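Local coordinates for protein toxin Tse2 (Pseudomonas aeruginosa, PDB 5AKO) that is secreted by a type VI secretion system into the cytoplasm of recipient cells, where it likely acts as an NAD-dependent cytotoxin, at residues Tyr24-Thr29 and Asp127-Gln132; Leu33-Phe38 and Gly98-Phe103; Val102-Gly107 and Leu139-Tyr144; Asp120-Pro125 and Asp162-Asn167. All blocks are in the same frame, centred on the assembly; numbering follows the deposited sequence.

Contact 1 of 4, residues Tyr24-Thr29 and Asp127-Gln132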
loop_
_atom_site.group_PDB
_atom_site.type_symbol
_atom_site.label_atom_id
_atom_site.label_comp_id
_atom_site.label_asym_id
_atom_site.label_seq_id
_atom_site.Cartn_x
_atom_site.Cartn_y
_atom_site.Cartn_z
ATOM N N TYR C 24 -20.926 -10.257 10.967
ATOM C CA TYR C 24 -20.536 -11.666 10.912
ATOM C C TYR C 24 -21.695 -12.637 11.163
ATOM O O TYR C 24 -22.491 -12.396 12.084
ATOM C CB TYR C 24 -19.557 -11.919 12.044
ATOM C CG TYR C 24 -18.301 -11.079 12.038
ATOM C CD1 TYR C 24 -18.285 -9.788 12.578
ATOM C CD2 TYR C 24 -17.130 -11.583 11.535
ATOM C CE1 TYR C 24 -17.126 -9.033 12.596
ATOM C CE2 TYR C 24 -15.966 -10.840 11.564
ATOM C CZ TYR C 24 -15.948 -9.568 12.093
ATOM O OH TYR C 24 -14.729 -8.827 12.070
ATOM N N ASP C 25 -21.766 -13.755 10.437
ATOM C CA ASP C 25 -22.784 -14.783 10.737
ATOM C C ASP C 25 -22.126 -15.885 11.546
ATOM O O ASP C 25 -21.022 -16.307 11.238
ATOM C CB ASP C 25 -23.423 -15.368 9.473
ATOM C CG ASP C 25 -24.508 -14.428 8.835
ATOM O OD1 ASP C 25 -24.919 -13.410 9.481
ATOM O OD2 ASP C 25 -24.934 -14.740 7.675
ATOM N N TYR C 26 -22.846 -16.393 12.542
ATOM C CA TYR C 26 -22.321 -17.403 13.412
ATOM C C TYR C 26 -23.027 -18.736 13.412
ATOM O O TYR C 26 -22.396 -19.746 13.786
ATOM C CB TYR C 26 -22.331 -16.910 14.820
ATOM C CG TYR C 26 -21.095 -16.201 15.201
ATOM C CD1 TYR C 26 -19.998 -16.899 15.675
ATOM C CD2 TYR C 26 -21.023 -14.823 15.136
ATOM C CE1 TYR C 26 -18.866 -16.237 16.093
ATOM C CE2 TYR C 26 -19.891 -14.147 15.540
ATOM C CZ TYR C 26 -18.818 -14.862 16.010
ATOM O OH TYR C 26 -17.676 -14.249 16.424
ATOM N N GLU C 27 -24.317 -18.784 13.092
ATOM C CA GLU C 27 -25.015 -20.071 13.258
ATOM C C GLU C 27 -25.401 -20.721 11.938
ATOM O O GLU C 27 -25.081 -21.895 11.686
ATOM C CB GLU C 27 -26.232 -19.929 14.178
ATOM C CG GLU C 27 -26.614 -21.236 14.887
ATOM C CD GLU C 27 -25.523 -21.755 15.820
ATOM O OE1 GLU C 27 -24.894 -20.928 16.513
ATOM O OE2 GLU C 27 -25.290 -22.992 15.862
ATOM N N LYS C 28 -26.129 -19.950 11.145
ATOM C CA LYS C 28 -26.650 -20.357 9.874
ATOM C C LYS C 28 -26.373 -19.231 8.928
ATOM O O LYS C 28 -26.474 -18.062 9.310
ATOM C CB LYS C 28 -28.167 -20.553 9.928
ATOM C CG LYS C 28 -28.603 -22.007 9.958
ATOM N N THR C 29 -26.040 -19.563 7.692
ATOM C CA THR C 29 -25.908 -18.541 6.675
ATOM C C THR C 29 -27.283 -18.005 6.283
ATOM O O THR C 29 -28.263 -18.731 6.283
ATOM C CB THR C 29 -25.255 -19.111 5.424
ATOM O OG1 THR C 29 -25.988 -20.265 4.983
ATOM C CG2 THR C 29 -23.856 -19.492 5.721
ATOM N N ASP C 127 -16.912 -23.233 15.423
ATOM C CA ASP C 127 -15.807 -22.278 15.643
ATOM C C ASP C 127 -15.415 -21.427 14.413
ATOM O O ASP C 127 -14.350 -20.820 14.396
ATOM C CB ASP C 127 -14.590 -23.034 16.183
ATOM C CG ASP C 127 -14.795 -23.539 17.591
ATOM O OD1 ASP C 127 -15.237 -22.718 18.444
ATOM O OD2 ASP C 127 -14.493 -24.735 17.835
ATOM N N LEU C 128 -16.295 -21.357 13.421
ATOM C CA LEU C 128 -16.068 -20.545 12.246
ATOM C C LEU C 128 -17.091 -19.472 12.210
ATOM O O LEU C 128 -18.108 -19.541 12.921
ATOM C CB LEU C 128 -16.216 -21.380 10.996
ATOM C CG LEU C 128 -15.190 -22.483 10.746
ATOM C CD1 LEU C 128 -15.428 -23.102 9.383
ATOM C CD2 LEU C 128 -13.762 -21.964 10.823
ATOM N N LYS C 129 -16.816 -18.442 11.420
ATOM C CA LYS C 129 -17.814 -17.421 11.148
ATOM C C LYS C 129 -17.591 -16.903 9.755
ATOM O O LYS C 129 -16.532 -17.144 9.175
ATOM C CB LYS C 129 -17.773 -16.307 12.175
ATOM C CG LYS C 129 -16.491 -15.492 12.195
ATOM C CD LYS C 129 -16.368 -14.662 13.473
ATOM C CE LYS C 129 -15.198 -13.700 13.401
ATOM N NZ LYS C 129 -15.123 -12.856 14.613
ATOM N N VAL C 130 -18.599 -16.215 9.235
ATOM C CA VAL C 130 -18.625 -15.736 7.874
ATOM C C VAL C 130 -18.852 -14.265 7.946
ATOM O O VAL C 130 -19.873 -13.836 8.430
ATOM C CB VAL C 130 -19.783 -16.383 7.100
ATOM C CG1 VAL C 130 -19.837 -15.887 5.665
ATOM C CG2 VAL C 130 -19.633 -17.891 7.154
ATOM N N LYS C 131 -17.892 -13.506 7.451
ATOM C CA LYS C 131 -17.871 -12.062 7.532
ATOM C C LYS C 131 -18.270 -11.439 6.220
ATOM O O LYS C 131 -17.720 -11.784 5.182
ATOM C CB LYS C 131 -16.449 -11.599 7.857
ATOM C CG LYS C 131 -16.234 -10.086 7.787
ATOM C CD LYS C 131 -14.801 -9.748 8.147
ATOM C CE LYS C 131 -14.527 -8.256 8.175
ATOM N NZ LYS C 131 -15.491 -7.567 9.060
ATOM N N GLN C 132 -19.208 -10.504 6.270
ATOM C CA GLN C 132 -19.588 -9.739 5.105
ATOM C C GLN C 132 -18.559 -8.668 4.978
ATOM O O GLN C 132 -18.364 -7.924 5.901
ATOM C CB GLN C 132 -20.971 -9.100 5.251
ATOM C CG GLN C 132 -21.311 -8.230 4.051
ATOM C CD GLN C 132 -22.658 -7.551 4.106
ATOM O OE1 GLN C 132 -23.419 -7.683 5.053
ATOM N NE2 GLN C 132 -22.923 -6.756 3.099
HETATM O O HOH W 1 -14.818 -13.772 17.053
#
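Asp25 and Val130 form a hydrogen-bonded antiparallel pair: Asp25 N donates to Val130 O at 2.8 Å and a nearly straight 169°, and Val130 N returns a bond to Asp25 O at 3.1 Å. Lys129 NZ donates to a water at 2.6 Å, and the same water is hydrogen-bonded to Tyr26 OH at 3.0 Å, so it bridges the two side chains. The ammonium also stands over one face of the Tyr24 ring in a cation-pi contact, with Lys129 NZ 4.1 Å from the Tyr24 centroid. Lys131 NZ adds a weak bond of 3.4 Å to Tyr24 OH, whose stronger partner is the carboxylate of Asp96. Through this pairing the short strand 24-25 forms one edge of the four-stranded antiparallel sheet of this ADP-ribosyltransferase-family toxin, with strand 128-136 next to it. Lys129 places CG between its backbone N and carbonyl carbon (chi1 64°), and the extended chain then runs between the two tyrosines. Its CB makes a CH-pi contact over the Tyr26 face, 4.1 Å from the Tyr26 centroid. Lys131 lies alongside Tyr24 from the other side of the ring plane, Lys131 CB 3.7 Å from Tyr24 CD2, and bends at its last torsion (54°) to turn NZ toward the hydroxyl. Asp25 and Val130 project from the opposite face of the sheet, where Val130 packs on Phe164 of helix 154-176.

Contact 2 of 4, residues Leu33-Phe38 and Gly98-Phe103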
loop_
_atom_site.group_PDB
_atom_site.type_symbol
_atom_site.label_atom_id
_atom_site.label_comp_id
_atom_site.label_asym_id
_atom_site.label_seq_id
_atom_site.Cartn_x
_atom_site.Cartn_y
_atom_site.Cartn_z
ATOM N N LEU C 33 -24.151 -18.333 -0.921
ATOM C CA LEU C 33 -22.773 -17.959 -1.227
ATOM C C LEU C 33 -22.133 -19.012 -2.164
ATOM O O LEU C 33 -22.464 -20.195 -2.097
ATOM C CB LEU C 33 -21.952 -17.846 0.083
ATOM C CG LEU C 33 -22.514 -16.802 1.090
ATOM C CD1 LEU C 33 -21.968 -16.928 2.503
ATOM C CD2 LEU C 33 -22.256 -15.404 0.593
ATOM N N TYR C 34 -21.212 -18.564 -2.994
ATOM C CA TYR C 34 -20.643 -19.359 -4.054
ATOM C C TYR C 34 -19.122 -19.295 -3.972
ATOM O O TYR C 34 -18.547 -18.217 -3.895
ATOM C CB TYR C 34 -21.066 -18.795 -5.425
ATOM C CG TYR C 34 -22.536 -18.784 -5.660
ATOM C CD1 TYR C 34 -23.341 -17.715 -5.194
ATOM C CD2 TYR C 34 -23.165 -19.835 -6.341
ATOM C CE1 TYR C 34 -24.707 -17.695 -5.414
ATOM C CE2 TYR C 34 -24.550 -19.822 -6.574
ATOM C CZ TYR C 34 -25.306 -18.735 -6.111
ATOM O OH TYR C 34 -26.666 -18.701 -6.331
ATOM N N ARG C 35 -18.478 -20.454 -4.084
ATOM C CA ARG C 35 -17.018 -20.590 -4.010
ATOM C C ARG C 35 -16.522 -21.037 -5.358
ATOM O O ARG C 35 -16.926 -22.087 -5.840
ATOM C CB ARG C 35 -16.712 -21.655 -2.966
ATOM C CG ARG C 35 -15.315 -22.212 -2.977
ATOM C CD ARG C 35 -14.346 -21.170 -2.517
ATOM N NE ARG C 35 -13.002 -21.682 -2.359
ATOM C CZ ARG C 35 -11.933 -20.928 -2.105
ATOM N NH1 ARG C 35 -12.025 -19.606 -1.984
ATOM N NH2 ARG C 35 -10.753 -21.487 -2.008
ATOM N N ALA C 36 -15.689 -20.237 -6.006
ATOM C CA ALA C 36 -15.118 -20.608 -7.296
ATOM C C ALA C 36 -14.225 -21.872 -7.143
ATOM O O ALA C 36 -13.520 -22.012 -6.148
ATOM C CB ALA C 36 -14.295 -19.484 -7.846
ATOM N N VAL C 37 -14.332 -22.770 -8.124
ATOM C CA VAL C 37 -13.664 -24.037 -8.137
ATOM C C VAL C 37 -12.813 -24.100 -9.400
ATOM O O VAL C 37 -13.336 -24.102 -10.503
ATOM C CB VAL C 37 -14.652 -25.220 -8.189
ATOM C CG1 VAL C 37 -13.891 -26.538 -8.292
ATOM C CG2 VAL C 37 -15.524 -25.253 -6.962
ATOM N N PHE C 38 -11.504 -24.133 -9.209
ATOM C CA PHE C 38 -10.559 -24.316 -10.291
ATOM C C PHE C 38 -10.071 -25.747 -10.198
ATOM O O PHE C 38 -9.294 -26.060 -9.326
ATOM C CB PHE C 38 -9.391 -23.354 -10.126
ATOM C CG PHE C 38 -9.787 -21.921 -10.288
ATOM C CD1 PHE C 38 -10.249 -21.184 -9.195
ATOM C CD2 PHE C 38 -9.751 -21.316 -11.525
ATOM C CE1 PHE C 38 -10.657 -19.857 -9.345
ATOM C CE2 PHE C 38 -10.145 -19.996 -11.676
ATOM C CZ PHE C 38 -10.604 -19.264 -10.588
ATOM N N GLY C 98 -7.702 -12.757 7.370
ATOM C CA GLY C 98 -7.943 -13.408 6.102
ATOM C C GLY C 98 -8.831 -14.627 6.257
ATOM O O GLY C 98 -9.361 -14.904 7.320
ATOM N N GLY C 99 -8.949 -15.392 5.199
ATOM C CA GLY C 99 -9.829 -16.567 5.220
ATOM C C GLY C 99 -10.212 -16.982 3.791
ATOM O O GLY C 99 -9.518 -16.624 2.835
ATOM N N THR C 100 -11.264 -17.782 3.659
ATOM C CA THR C 100 -11.673 -18.290 2.389
ATOM C C THR C 100 -12.684 -17.332 1.747
ATOM O O THR C 100 -13.676 -17.003 2.368
ATOM C CB THR C 100 -12.366 -19.653 2.533
ATOM O OG1 THR C 100 -11.465 -20.589 3.131
ATOM C CG2 THR C 100 -12.784 -20.172 1.185
ATOM N N SER C 101 -12.449 -16.982 0.487
ATOM C CA SER C 101 -13.296 -16.075 -0.283
ATOM C C SER C 101 -14.480 -16.757 -0.899
ATOM O O SER C 101 -14.320 -17.756 -1.607
ATOM C CB SER C 101 -12.510 -15.439 -1.413
ATOM O OG SER C 101 -11.566 -14.491 -0.918
ATOM N N VAL C 102 -15.672 -16.199 -0.646
ATOM C CA VAL C 102 -16.860 -16.559 -1.399
ATOM C C VAL C 102 -17.640 -15.304 -1.777
ATOM O O VAL C 102 -17.374 -14.239 -1.230
ATOM C CB VAL C 102 -17.746 -17.516 -0.625
ATOM C CG1 VAL C 102 -17.054 -18.844 -0.447
ATOM C CG2 VAL C 102 -18.158 -16.928 0.710
ATOM N N PHE C 103 -18.595 -15.423 -2.702
ATOM C CA PHE C 103 -19.367 -14.276 -3.165
ATOM C C PHE C 103 -20.850 -14.626 -3.133
ATOM O O PHE C 103 -21.216 -15.791 -2.975
ATOM C CB PHE C 103 -18.991 -13.960 -4.590
ATOM C CG PHE C 103 -17.595 -13.506 -4.747
ATOM C CD1 PHE C 103 -17.259 -12.185 -4.516
ATOM C CD2 PHE C 103 -16.610 -14.400 -5.076
ATOM C CE1 PHE C 103 -15.964 -11.745 -4.645
ATOM C CE2 PHE C 103 -15.311 -13.965 -5.239
ATOM C CZ PHE C 103 -14.996 -12.631 -5.020
HETATM O O HOH W 2 -9.704 -17.496 -0.528
HETATM O O HOH W 3 -14.804 -17.797 -4.583
#
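Arg35 reaches across Val102 toward Thr100 and Ser101, turning one edge of its guanidinium to Ser101 O and one face to the methyl of Thr100. Strand 33-37 of a two-stranded sheet meets strand 100-103, an outer strand of the four-stranded sheet, through a single antiparallel bridge, and their N-to-C directions lie 122° apart, well short of antiparallel. There Tyr34 N donates to Phe103 O at 2.8 Å and Phe103 N to Tyr34 O at 3.0 Å. Beyond it, a bend at chi2 (69°) carries Arg35 NH1 to within 3.0 Å of Ser101 O, on a lone pair in the carbonyl plane. Arg35 NE bonds to the backbone O of Leu65, its strongest polar partner, and the two bonds fix how the guanidinium is turned. A water joins Ala36 N to Ser101 O where the strands have parted. Val102 and Arg35 cross at about a right angle, while the Tyr34 ring sets its edge against Phe103 O. The Thr100 methyl, CG2, sits over the guanidinium face 3.3 Å from Arg35 NH1.

Contact 3 of 4, residues Val102-Gly107 and Leu139-Tyr144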
loop_
_atom_site.group_PDB
_atom_site.type_symbol
_atom_site.label_atom_id
_atom_site.label_comp_id
_atom_site.label_asym_id
_atom_site.label_seq_id
_atom_site.Cartn_x
_atom_site.Cartn_y
_atom_site.Cartn_z
ATOM N N VAL C 102 -15.672 -16.199 -0.646
ATOM C CA VAL C 102 -16.860 -16.559 -1.399
ATOM C C VAL C 102 -17.640 -15.304 -1.777
ATOM O O VAL C 102 -17.374 -14.239 -1.230
ATOM C CB VAL C 102 -17.746 -17.516 -0.625
ATOM C CG1 VAL C 102 -17.054 -18.844 -0.447
ATOM C CG2 VAL C 102 -18.158 -16.928 0.710
ATOM N N PHE C 103 -18.595 -15.423 -2.702
ATOM C CA PHE C 103 -19.367 -14.276 -3.165
ATOM C C PHE C 103 -20.850 -14.626 -3.133
ATOM O O PHE C 103 -21.216 -15.791 -2.975
ATOM C CB PHE C 103 -18.991 -13.960 -4.590
ATOM C CG PHE C 103 -17.595 -13.506 -4.747
ATOM C CD1 PHE C 103 -17.259 -12.185 -4.516
ATOM C CD2 PHE C 103 -16.610 -14.400 -5.076
ATOM C CE1 PHE C 103 -15.964 -11.745 -4.645
ATOM C CE2 PHE C 103 -15.311 -13.965 -5.239
ATOM C CZ PHE C 103 -14.996 -12.631 -5.020
ATOM N N ASP C 104 -21.679 -13.616 -3.364
ATOM C CA ASP C 104 -23.135 -13.764 -3.295
ATOM C C ASP C 104 -23.787 -13.929 -4.678
ATOM O O ASP C 104 -25.001 -13.807 -4.817
ATOM C CB ASP C 104 -23.758 -12.565 -2.527
ATOM C CG ASP C 104 -23.640 -11.233 -3.289
ATOM O OD1 ASP C 104 -22.768 -11.096 -4.210
ATOM O OD2 ASP C 104 -24.411 -10.302 -2.944
ATOM N N ARG C 105 -22.992 -14.174 -5.702
ATOM C CA ARG C 105 -23.562 -14.653 -6.953
ATOM C C ARG C 105 -22.558 -15.559 -7.627
ATOM O O ARG C 105 -21.401 -15.626 -7.195
ATOM C CB ARG C 105 -23.975 -13.499 -7.872
ATOM C CG ARG C 105 -22.826 -12.788 -8.531
ATOM C CD ARG C 105 -23.286 -11.657 -9.450
ATOM N NE ARG C 105 -22.107 -10.947 -9.966
ATOM C CZ ARG C 105 -21.336 -11.362 -10.979
ATOM N NH1 ARG C 105 -21.594 -12.500 -11.619
ATOM N NH2 ARG C 105 -20.294 -10.621 -11.362
ATOM N N ALA C 106 -23.010 -16.238 -8.689
ATOM C CA ALA C 106 -22.205 -17.227 -9.413
ATOM C C ALA C 106 -21.398 -16.628 -10.541
ATOM O O ALA C 106 -21.779 -15.626 -11.134
ATOM C CB ALA C 106 -23.115 -18.299 -9.994
ATOM N N GLY C 107 -20.296 -17.281 -10.884
ATOM C CA GLY C 107 -19.585 -16.933 -12.101
ATOM C C GLY C 107 -18.774 -15.653 -11.960
ATOM O O GLY C 107 -18.333 -15.086 -12.931
ATOM N N LEU C 139 -16.257 -6.413 -9.726
ATOM C CA LEU C 139 -16.843 -7.724 -9.837
ATOM C C LEU C 139 -18.330 -7.708 -9.666
ATOM O O LEU C 139 -18.977 -8.722 -9.873
ATOM C CB LEU C 139 -16.219 -8.652 -8.768
ATOM C CG LEU C 139 -14.700 -8.847 -8.884
ATOM C CD1 LEU C 139 -14.105 -9.677 -7.766
ATOM C CD2 LEU C 139 -14.376 -9.469 -10.238
ATOM N N GLN C 140 -18.883 -6.591 -9.239
ATOM C CA GLN C 140 -20.319 -6.491 -9.099
ATOM C C GLN C 140 -20.827 -7.641 -8.286
ATOM O O GLN C 140 -21.729 -8.366 -8.699
ATOM C CB GLN C 140 -21.014 -6.516 -10.458
ATOM C CG GLN C 140 -20.499 -5.499 -11.442
ATOM C CD GLN C 140 -21.320 -5.532 -12.713
ATOM O OE1 GLN C 140 -22.486 -5.115 -12.729
ATOM N NE2 GLN C 140 -20.745 -6.068 -13.764
ATOM N N ALA C 141 -20.241 -7.796 -7.120
ATOM C CA ALA C 141 -20.657 -8.833 -6.214
ATOM C C ALA C 141 -20.125 -8.497 -4.881
ATOM O O ALA C 141 -19.126 -7.800 -4.759
ATOM C CB ALA C 141 -20.123 -10.203 -6.658
ATOM N N THR C 142 -20.781 -8.993 -3.866
ATOM C CA THR C 142 -20.344 -8.682 -2.504
ATOM C C THR C 142 -19.470 -9.810 -2.047
ATOM O O THR C 142 -19.857 -10.971 -2.157
ATOM C CB THR C 142 -21.540 -8.532 -1.524
ATOM O OG1 THR C 142 -22.256 -7.337 -1.861
ATOM C CG2 THR C 142 -21.019 -8.403 -0.100
ATOM N N HIS C 143 -18.331 -9.464 -1.483
ATOM C CA HIS C 143 -17.370 -10.492 -1.020
ATOM C C HIS C 143 -17.621 -10.885 0.438
ATOM O O HIS C 143 -17.999 -10.020 1.254
ATOM C CB HIS C 143 -15.971 -9.922 -1.113
ATOM C CG HIS C 143 -14.906 -10.902 -0.746
ATOM N ND1 HIS C 143 -14.534 -11.154 0.555
ATOM C CD2 HIS C 143 -14.130 -11.687 -1.518
ATOM C CE1 HIS C 143 -13.559 -12.042 0.564
ATOM N NE2 HIS C 143 -13.304 -12.384 -0.681
ATOM N N TYR C 144 -17.381 -12.158 0.771
ATOM C CA TYR C 144 -17.525 -12.657 2.114
ATOM C C TYR C 144 -16.323 -13.524 2.477
ATOM O O TYR C 144 -15.686 -14.098 1.581
ATOM C CB TYR C 144 -18.780 -13.492 2.242
ATOM C CG TYR C 144 -20.130 -12.751 2.216
ATOM C CD1 TYR C 144 -20.676 -12.316 1.039
ATOM C CD2 TYR C 144 -20.859 -12.559 3.362
ATOM C CE1 TYR C 144 -21.899 -11.671 1.003
ATOM C CE2 TYR C 144 -22.073 -11.935 3.365
ATOM C CZ TYR C 144 -22.588 -11.463 2.173
ATOM O OH TYR C 144 -23.809 -10.821 2.115
HETATM O O HOH W 4 -24.256 -7.885 -3.438
#
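Arg105 and Asp104 grip the start of strand 141-148 and the turn before it by their backbone. Arg105 NE donates to Gln140 O at 2.9 Å, nearly in the guanidinium plane, and Arg105 NH2 to Leu139 O at 2.7 Å, so one side holds two successive carbonyls. Asp104 OD1 accepts from Thr142 N at 2.9 Å, above the carboxylate plane. Asp104 CG sits between backbone N and carbonyl carbon (chi1 68°), bringing the carboxylate over Thr142; OD2 takes a bond from a water also hydrogen-bonded to Thr142 OG1. The strands pair at Val102 and Tyr144, Val102 N to Tyr144 O at 3.1 Å and Tyr144 N to Val102 O at 2.9 Å. Beside it the His143 ring directs its edge at the face of Phe103 in an offset edge-to-face contact, centroids 5.2 Å apart and planes at 85°. Hydrogen bonds of His143 NE2 with Ser101 OG and ND1 with Asp133 OD2 fix the rotation of the ring. Gln140 and Ala141 face Asn136 in a G1 beta bulge. Strand 141-148 lies between strands 100-103 and 128-136; Leu33 of strand 33-37 covers Val102 and Tyr144 on one face, and apolar packing from a neighbouring subunit covers Phe103 and His143 on the other.

Contact 4 of 4, residues Asp120-Pro125 and Asp162-Asn167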
loop_
_atom_site.group_PDB
_atom_site.type_symbol
_atom_site.label_atom_id
_atom_site.label_comp_id
_atom_site.label_asym_id
_atom_site.label_seq_id
_atom_site.Cartn_x
_atom_site.Cartn_y
_atom_site.Cartn_z
ATOM N N ASP C 120 -28.249 -20.476 1.311
ATOM C CA ASP C 120 -28.873 -19.849 2.472
ATOM C C ASP C 120 -29.328 -20.968 3.397
ATOM O O ASP C 120 -29.849 -21.974 2.924
ATOM C CB ASP C 120 -30.096 -19.036 2.050
ATOM C CG ASP C 120 -31.142 -19.894 1.377
ATOM O OD1 ASP C 120 -30.837 -20.432 0.298
ATOM O OD2 ASP C 120 -32.258 -20.066 1.923
ATOM N N GLY C 121 -29.124 -20.811 4.690
ATOM C CA GLY C 121 -29.597 -21.797 5.673
ATOM C C GLY C 121 -28.598 -22.892 6.045
ATOM O O GLY C 121 -28.891 -23.745 6.880
ATOM N N THR C 122 -27.407 -22.885 5.444
ATOM C CA THR C 122 -26.393 -23.864 5.775
ATOM C C THR C 122 -25.846 -23.637 7.180
ATOM O O THR C 122 -25.643 -22.495 7.594
ATOM C CB THR C 122 -25.227 -23.762 4.804
ATOM O OG1 THR C 122 -25.730 -23.951 3.485
ATOM C CG2 THR C 122 -24.175 -24.828 5.133
ATOM N N ASP C 123 -25.650 -24.714 7.909
ATOM C CA ASP C 123 -25.085 -24.652 9.266
ATOM C C ASP C 123 -23.606 -24.313 9.225
ATOM O O ASP C 123 -22.843 -24.949 8.508
ATOM C CB ASP C 123 -25.309 -25.979 10.001
ATOM C CG ASP C 123 -26.825 -26.187 10.408
ATOM O OD1 ASP C 123 -27.675 -25.284 10.191
ATOM O OD2 ASP C 123 -27.185 -27.255 10.940
ATOM N N ILE C 124 -23.231 -23.297 9.984
ATOM C CA ILE C 124 -21.876 -22.904 10.121
ATOM C C ILE C 124 -21.165 -23.646 11.262
ATOM O O ILE C 124 -21.543 -23.539 12.454
ATOM C CB ILE C 124 -21.792 -21.396 10.402
ATOM C CG1 ILE C 124 -22.455 -20.591 9.277
ATOM C CG2 ILE C 124 -20.330 -20.980 10.561
ATOM C CD1 ILE C 124 -22.687 -19.114 9.588
ATOM N N PRO C 125 -20.069 -24.362 10.941
ATOM C CA PRO C 125 -19.414 -25.069 12.032
ATOM C C PRO C 125 -19.118 -24.163 13.226
ATOM O O PRO C 125 -18.788 -22.970 13.036
ATOM C CB PRO C 125 -18.136 -25.585 11.387
ATOM C CG PRO C 125 -18.537 -25.796 9.960
ATOM C CD PRO C 125 -19.405 -24.621 9.654
ATOM N N ASP C 162 -13.924 -28.647 6.210
ATOM C CA ASP C 162 -14.503 -29.896 5.704
ATOM C C ASP C 162 -15.968 -30.129 6.163
ATOM O O ASP C 162 -16.855 -30.407 5.347
ATOM C CB ASP C 162 -13.566 -31.069 6.026
ATOM C CG ASP C 162 -12.259 -31.010 5.192
ATOM O OD1 ASP C 162 -12.267 -30.381 4.093
ATOM O OD2 ASP C 162 -11.228 -31.559 5.644
ATOM N N ASN C 163 -16.241 -29.956 7.452
ATOM C CA ASN C 163 -17.614 -30.025 7.907
ATOM C C ASN C 163 -18.509 -28.984 7.294
ATOM O O ASN C 163 -19.684 -29.236 7.107
ATOM C CB ASN C 163 -17.703 -29.927 9.423
ATOM C CG ASN C 163 -17.130 -31.148 10.109
ATOM O OD1 ASN C 163 -16.908 -32.179 9.478
ATOM N ND2 ASN C 163 -16.856 -31.027 11.373
ATOM N N PHE C 164 -17.963 -27.819 6.958
ATOM C CA PHE C 164 -18.750 -26.796 6.301
ATOM C C PHE C 164 -19.169 -27.244 4.898
ATOM O O PHE C 164 -20.282 -26.966 4.449
ATOM C CB PHE C 164 -17.967 -25.479 6.206
ATOM C CG PHE C 164 -18.841 -24.227 6.094
ATOM C CD1 PHE C 164 -20.196 -24.296 5.927
ATOM C CD2 PHE C 164 -18.285 -22.994 6.207
ATOM C CE1 PHE C 164 -20.951 -23.154 5.824
ATOM C CE2 PHE C 164 -19.052 -21.847 6.153
ATOM C CZ PHE C 164 -20.390 -21.933 5.933
ATOM N N VAL C 165 -18.271 -27.890 4.178
ATOM C CA VAL C 165 -18.611 -28.464 2.871
ATOM C C VAL C 165 -19.749 -29.469 3.013
ATOM O O VAL C 165 -20.725 -29.426 2.265
ATOM C CB VAL C 165 -17.411 -29.191 2.251
ATOM C CG1 VAL C 165 -17.833 -29.978 1.026
ATOM C CG2 VAL C 165 -16.300 -28.207 1.898
ATOM N N ARG C 166 -19.635 -30.351 3.996
ATOM C CA ARG C 166 -20.624 -31.403 4.209
ATOM C C ARG C 166 -21.967 -30.799 4.588
ATOM O O ARG C 166 -22.987 -31.259 4.110
ATOM C CB ARG C 166 -20.181 -32.338 5.345
ATOM C CG ARG C 166 -18.913 -33.139 5.083
ATOM C CD ARG C 166 -18.668 -34.046 6.284
ATOM N NE ARG C 166 -17.324 -34.583 6.318
ATOM C CZ ARG C 166 -16.938 -35.741 5.788
ATOM N NH1 ARG C 166 -17.780 -36.525 5.128
ATOM N NH2 ARG C 166 -15.665 -36.123 5.890
ATOM N N ASN C 167 -21.970 -29.769 5.440
ATOM C CA ASN C 167 -23.228 -29.101 5.821
ATOM C C ASN C 167 -23.900 -28.517 4.604
ATOM O O ASN C 167 -25.151 -28.547 4.483
ATOM C CB ASN C 167 -22.997 -27.992 6.852
ATOM C CG ASN C 167 -22.487 -28.514 8.174
ATOM O OD1 ASN C 167 -22.355 -29.716 8.373
ATOM N ND2 ASN C 167 -22.135 -27.597 9.069
HETATM O O HOH W 5 -26.565 -27.261 6.609
#
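The Phe164 ring carries Pro125 over one face and Thr122 at its edge. Pro125 CD stands 4.0 Å from the Phe164 centroid in a CH-pi contact, offset toward the rim, and the proline and phenylalanine side chains cross at about a right angle. Thr122 CG2 comes in near the ring plane, 3.7 Å from Phe164 CE1. Ile124 lies side by side with the ring, its CG1 4.2 Å from Phe164 CZ. The second flat group, the Asn167 amide, has Asp123 O in its own plane: Asn167 ND2 donates to it at 2.8 Å and 168°, although the nitrogen sits 53° out of the carbonyl plane. With CG anti to the carbonyl carbon (chi1 -65°), the amide leans from the helix toward the loop. Between the same residues a water accepts from Asp123 N at 3.0 Å and donates to Asn167 O at 2.9 Å. The contact thus lays the loop between strands 114-118 and 128-136 on helix 154-176, with Phe164 reaching on to Ile118 and Val130. Its chemistry divides in two: a buried apolar patch around Phe164, and beside it a neutral polar link in which a side-chain amide and a water satisfy the C=O and N-H of Asp123.

Overall arrangement
From the N terminus, contact 1 opens at strand 24-25 and closes about a hundred residues later on strand 128-136. Contact 2 opens and closes within that span, joining the two-stranded sheet to strand 100-103. Contact 3 begins on the same strand, sharing Val102 and Phe103 with contact 2, and closes at 139-144, past contact 1, which it crosses. Contact 4 starts at 120-125, after contact 2 closes, and ends in helix 154-176, crossing contacts 1 and 3. Contacts 1 and 3 lie in one sheet, contact 2 brings the smaller sheet against it, and contact 4 adds the helix. Backbone bonds from Ile124 N to Glu27 O and Gly121 N to Thr29 O join contacts 1 and 4.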